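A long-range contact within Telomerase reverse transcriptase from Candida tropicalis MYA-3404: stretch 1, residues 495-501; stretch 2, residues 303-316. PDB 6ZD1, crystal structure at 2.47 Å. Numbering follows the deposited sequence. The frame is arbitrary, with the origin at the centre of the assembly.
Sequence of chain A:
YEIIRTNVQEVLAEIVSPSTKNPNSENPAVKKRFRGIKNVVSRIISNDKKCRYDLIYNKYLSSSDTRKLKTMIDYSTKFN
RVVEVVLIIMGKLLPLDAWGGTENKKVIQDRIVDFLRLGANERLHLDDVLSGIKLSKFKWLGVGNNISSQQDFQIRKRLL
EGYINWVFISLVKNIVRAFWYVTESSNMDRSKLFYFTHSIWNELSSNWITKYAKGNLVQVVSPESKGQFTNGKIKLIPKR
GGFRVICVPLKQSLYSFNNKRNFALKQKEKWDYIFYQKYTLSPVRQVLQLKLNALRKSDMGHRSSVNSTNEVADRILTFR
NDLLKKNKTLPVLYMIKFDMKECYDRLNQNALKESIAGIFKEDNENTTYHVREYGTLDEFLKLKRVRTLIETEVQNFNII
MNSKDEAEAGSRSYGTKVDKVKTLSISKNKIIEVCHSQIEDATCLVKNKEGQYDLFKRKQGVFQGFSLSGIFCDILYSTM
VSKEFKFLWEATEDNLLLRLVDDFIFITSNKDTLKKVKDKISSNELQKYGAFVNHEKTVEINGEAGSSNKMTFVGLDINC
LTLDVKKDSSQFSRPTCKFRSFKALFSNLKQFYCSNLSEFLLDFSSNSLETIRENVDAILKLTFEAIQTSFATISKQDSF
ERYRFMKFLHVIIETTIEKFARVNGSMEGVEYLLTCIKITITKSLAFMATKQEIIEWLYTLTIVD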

# COMPACT_ATOMS: atom_id res chain seq x y z
N ASN A 495 18.61 29.06 7.28
CA ASN A 495 18.48 28.05 6.24
C ASN A 495 17.84 26.79 6.81
O ASN A 495 17.92 26.52 8.01
CB ASN A 495 19.84 27.72 5.60
CG ASN A 495 20.95 27.67 6.62
OD1 ASN A 495 21.73 28.61 6.75
ND2 ASN A 495 21.02 26.57 7.35
N LEU A 496 17.19 26.03 5.93
CA LEU A 496 16.41 24.87 6.32
C LEU A 496 16.56 23.77 5.27
O LEU A 496 16.31 24.01 4.09
CB LEU A 496 14.93 25.23 6.47
CG LEU A 496 13.97 24.05 6.60
CD1 LEU A 496 14.15 23.37 7.94
CD2 LEU A 496 12.52 24.50 6.39
N LEU A 497 16.97 22.58 5.71
CA LEU A 497 17.07 21.41 4.86
C LEU A 497 16.12 20.33 5.36
O LEU A 497 16.05 20.06 6.56
CB LEU A 497 18.51 20.86 4.84
CG LEU A 497 18.77 19.62 3.97
CD1 LEU A 497 18.61 19.95 2.50
CD2 LEU A 497 20.15 19.03 4.26
N LEU A 498 15.40 19.71 4.43
CA LEU A 498 14.41 18.69 4.73
C LEU A 498 14.61 17.50 3.79
O LEU A 498 14.98 17.68 2.63
CB LEU A 498 12.98 19.22 4.60
CG LEU A 498 12.56 20.35 5.53
CD1 LEU A 498 11.13 20.74 5.21
CD2 LEU A 498 12.69 19.92 6.97
N ARG A 499 14.37 16.30 4.31
CA ARG A 499 14.53 15.07 3.55
C ARG A 499 13.26 14.24 3.67
O ARG A 499 12.75 14.02 4.77
CB ARG A 499 15.75 14.27 4.01
CG ARG A 499 16.05 13.06 3.14
CD ARG A 499 17.27 12.29 3.62
NE ARG A 499 17.04 11.64 4.90
CZ ARG A 499 16.37 10.50 5.05
NH1 ARG A 499 15.86 9.88 3.99
NH2 ARG A 499 16.21 9.98 6.26
N LEU A 500 12.79 13.77 2.51
CA LEU A 500 11.58 12.90 2.40
C LEU A 500 11.93 11.71 1.49
O LEU A 500 11.89 11.88 0.26
CB LEU A 500 10.43 13.72 1.81
CG LEU A 500 9.04 13.10 1.95
CD1 LEU A 500 8.99 12.17 3.16
CD2 LEU A 500 7.98 14.18 2.06
N VAL A 501 12.28 10.58 2.10
CA VAL A 501 12.67 9.33 1.37
C VAL A 501 13.85 9.63 0.44
O VAL A 501 15.01 9.50 0.90
CB VAL A 501 11.48 8.72 0.60
CG1 VAL A 501 11.83 7.36 0.01
CG2 VAL A 501 10.24 8.61 1.47
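Stretch 2 (303-316) RSSVNSTNEVADRI

Stretch 1 is an extended strand from N495 to L500. Stretch 2 begins as a loop and becomes a helix at T309, with S308 at the N-cap position. The helix continues beyond I316. It runs nearly antiparallel to the strand, at 172° between their N-to-C directions, and the two axes approach to 9.1 Å.

The loop before the helix lies alongside the strand and pairs with it through a single beta bridge, R499 with S305. R499 CA and S305 CA are 4.7 Å apart. Two backbone hydrogen bonds centre on R499. V306 N donates to R499 O at 2.9 Å. R499 N donates to S304 O at 3.0 Å, but this bond is weak, with an angle of 129° at the hydrogen. S304 O also receives a CA-H...O contact from L498 CA at 3.3 Å.

The leucines L496, L498 and L500 supply the apolar contacts with the helix. L498 has the largest area covered by stretch 2. Its CA-to-CB bond points away, yet the end of its side chain comes nearer. L498 CD1 lies 3.8 Å from I316 CG1 and 3.9 Å from V312 CG1, while L498 CD2 lies 3.6 Å from V306 CG2. L500 CD2 meets V312 CG2 at 3.7 Å and T309 OG1 at 3.5 Å. L496 CD2 reaches I316 CG1 at 4.1 Å.

R499 adds a polar side-chain link. R499 NE donates to S305 OG at 3.2 Å, so the bridged pair is also joined through its side chains. R315 packs against L496 and L498. The CA-to-CB bond of R315 points toward the strand. L498 CD2 lies over one face of its guanidinium, and R315 NH1 is 3.4 Å from L496 CD1. R315 NH2 donates to R303 O at 3.2 Å, linking the helix back to the start of its own stretch.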

# COMPACT_ATOMS: atom_id res chain seq x y z
N ARG A 303 17.61 15.98 12.55
CA ARG A 303 16.33 16.67 12.52
C ARG A 303 15.95 17.07 11.09
O ARG A 303 14.75 17.16 10.78
CB ARG A 303 16.37 17.90 13.42
CG ARG A 303 15.02 18.28 14.00
CD ARG A 303 15.10 19.55 14.83
NE ARG A 303 16.13 19.49 15.86
CZ ARG A 303 17.31 20.10 15.78
NH1 ARG A 303 17.61 20.82 14.71
NH2 ARG A 303 18.19 19.98 16.76
N SER A 304 16.94 17.27 10.23
CA SER A 304 16.65 17.57 8.83
C SER A 304 15.97 16.40 8.12
O SER A 304 15.27 16.62 7.13
CB SER A 304 17.94 17.95 8.10
OG SER A 304 18.58 19.05 8.72
N SER A 305 16.14 15.18 8.62
CA SER A 305 15.48 14.02 8.04
C SER A 305 14.04 13.95 8.55
O SER A 305 13.81 13.76 9.74
CB SER A 305 16.25 12.74 8.39
OG SER A 305 17.54 12.75 7.82
N VAL A 306 13.09 14.11 7.63
CA VAL A 306 11.68 14.25 7.96
C VAL A 306 10.94 12.98 7.55
O VAL A 306 11.24 12.38 6.51
CB VAL A 306 11.08 15.49 7.28
CG1 VAL A 306 9.60 15.35 7.08
CG2 VAL A 306 11.38 16.73 8.11
N ASN A 307 9.97 12.57 8.37
CA ASN A 307 9.34 11.27 8.20
C ASN A 307 8.06 11.29 7.37
O ASN A 307 7.58 10.21 7.00
CB ASN A 307 9.04 10.66 9.58
CG ASN A 307 10.30 10.40 10.38
OD1 ASN A 307 11.36 10.12 9.82
ND2 ASN A 307 10.19 10.48 11.70
N SER A 308 7.50 12.45 7.05
CA SER A 308 6.23 12.48 6.34
C SER A 308 6.07 13.81 5.61
O SER A 308 6.83 14.75 5.82
CB SER A 308 5.05 12.25 7.30
OG SER A 308 4.96 13.29 8.26
N THR A 309 5.07 13.86 4.72
CA THR A 309 4.84 15.07 3.93
C THR A 309 4.33 16.22 4.79
O THR A 309 4.82 17.35 4.68
CB THR A 309 3.86 14.78 2.79
OG1 THR A 309 4.54 14.09 1.74
CG2 THR A 309 3.27 16.07 2.25
N ASN A 310 3.34 15.95 5.65
CA ASN A 310 2.83 17.01 6.52
C ASN A 310 3.93 17.58 7.40
O ASN A 310 3.90 18.77 7.74
CB ASN A 310 1.68 16.50 7.38
CG ASN A 310 0.49 16.05 6.56
OD1 ASN A 310 0.59 15.87 5.35
ND2 ASN A 310 -0.65 15.87 7.22
N GLU A 311 4.92 16.76 7.77
CA GLU A 311 6.03 17.29 8.55
C GLU A 311 6.89 18.22 7.71
O GLU A 311 7.43 19.20 8.24
CB GLU A 311 6.87 16.15 9.13
CG GLU A 311 7.41 16.45 10.53
CD GLU A 311 8.56 15.55 10.94
OE1 GLU A 311 9.69 16.08 11.11
OE2 GLU A 311 8.35 14.33 11.10
N VAL A 312 7.02 17.95 6.41
CA VAL A 312 7.71 18.87 5.52
C VAL A 312 7.00 20.22 5.51
O VAL A 312 7.64 21.28 5.65
CB VAL A 312 7.81 18.28 4.10
CG1 VAL A 312 8.19 19.35 3.09
CG2 VAL A 312 8.80 17.13 4.07
N ALA A 313 5.67 20.20 5.40
CA ALA A 313 4.91 21.44 5.37
C ALA A 313 5.04 22.20 6.69
O ALA A 313 5.24 23.42 6.70
CB ALA A 313 3.44 21.14 5.07
N ASP A 314 4.93 21.49 7.81
CA ASP A 314 4.99 22.14 9.12
C ASP A 314 6.37 22.72 9.39
O ASP A 314 6.49 23.80 9.98
CB ASP A 314 4.59 21.15 10.21
CG ASP A 314 3.09 21.08 10.41
OD1 ASP A 314 2.56 21.86 11.23
OD2 ASP A 314 2.44 20.26 9.73
N ARG A 315 7.43 22.01 8.98
CA ARG A 315 8.77 22.55 9.20
C ARG A 315 9.01 23.80 8.36
O ARG A 315 9.75 24.69 8.78
CB ARG A 315 9.81 21.47 8.89
CG ARG A 315 9.78 20.28 9.85
CD ARG A 315 10.65 20.47 11.08
NE ARG A 315 12.01 20.00 10.87
CZ ARG A 315 13.07 20.79 10.75
NH1 ARG A 315 12.93 22.11 10.81
NH2 ARG A 315 14.27 20.27 10.56
N ILE A 316 8.37 23.89 7.19
CA ILE A 316 8.45 25.10 6.37
C ILE A 316 7.60 26.22 6.97
O ILE A 316 8.02 27.38 7.02
CB ILE A 316 8.06 24.79 4.92
CG1 ILE A 316 9.06 23.82 4.30
CG2 ILE A 316 8.00 26.06 4.09
CD1 ILE A 316 8.63 23.30 2.95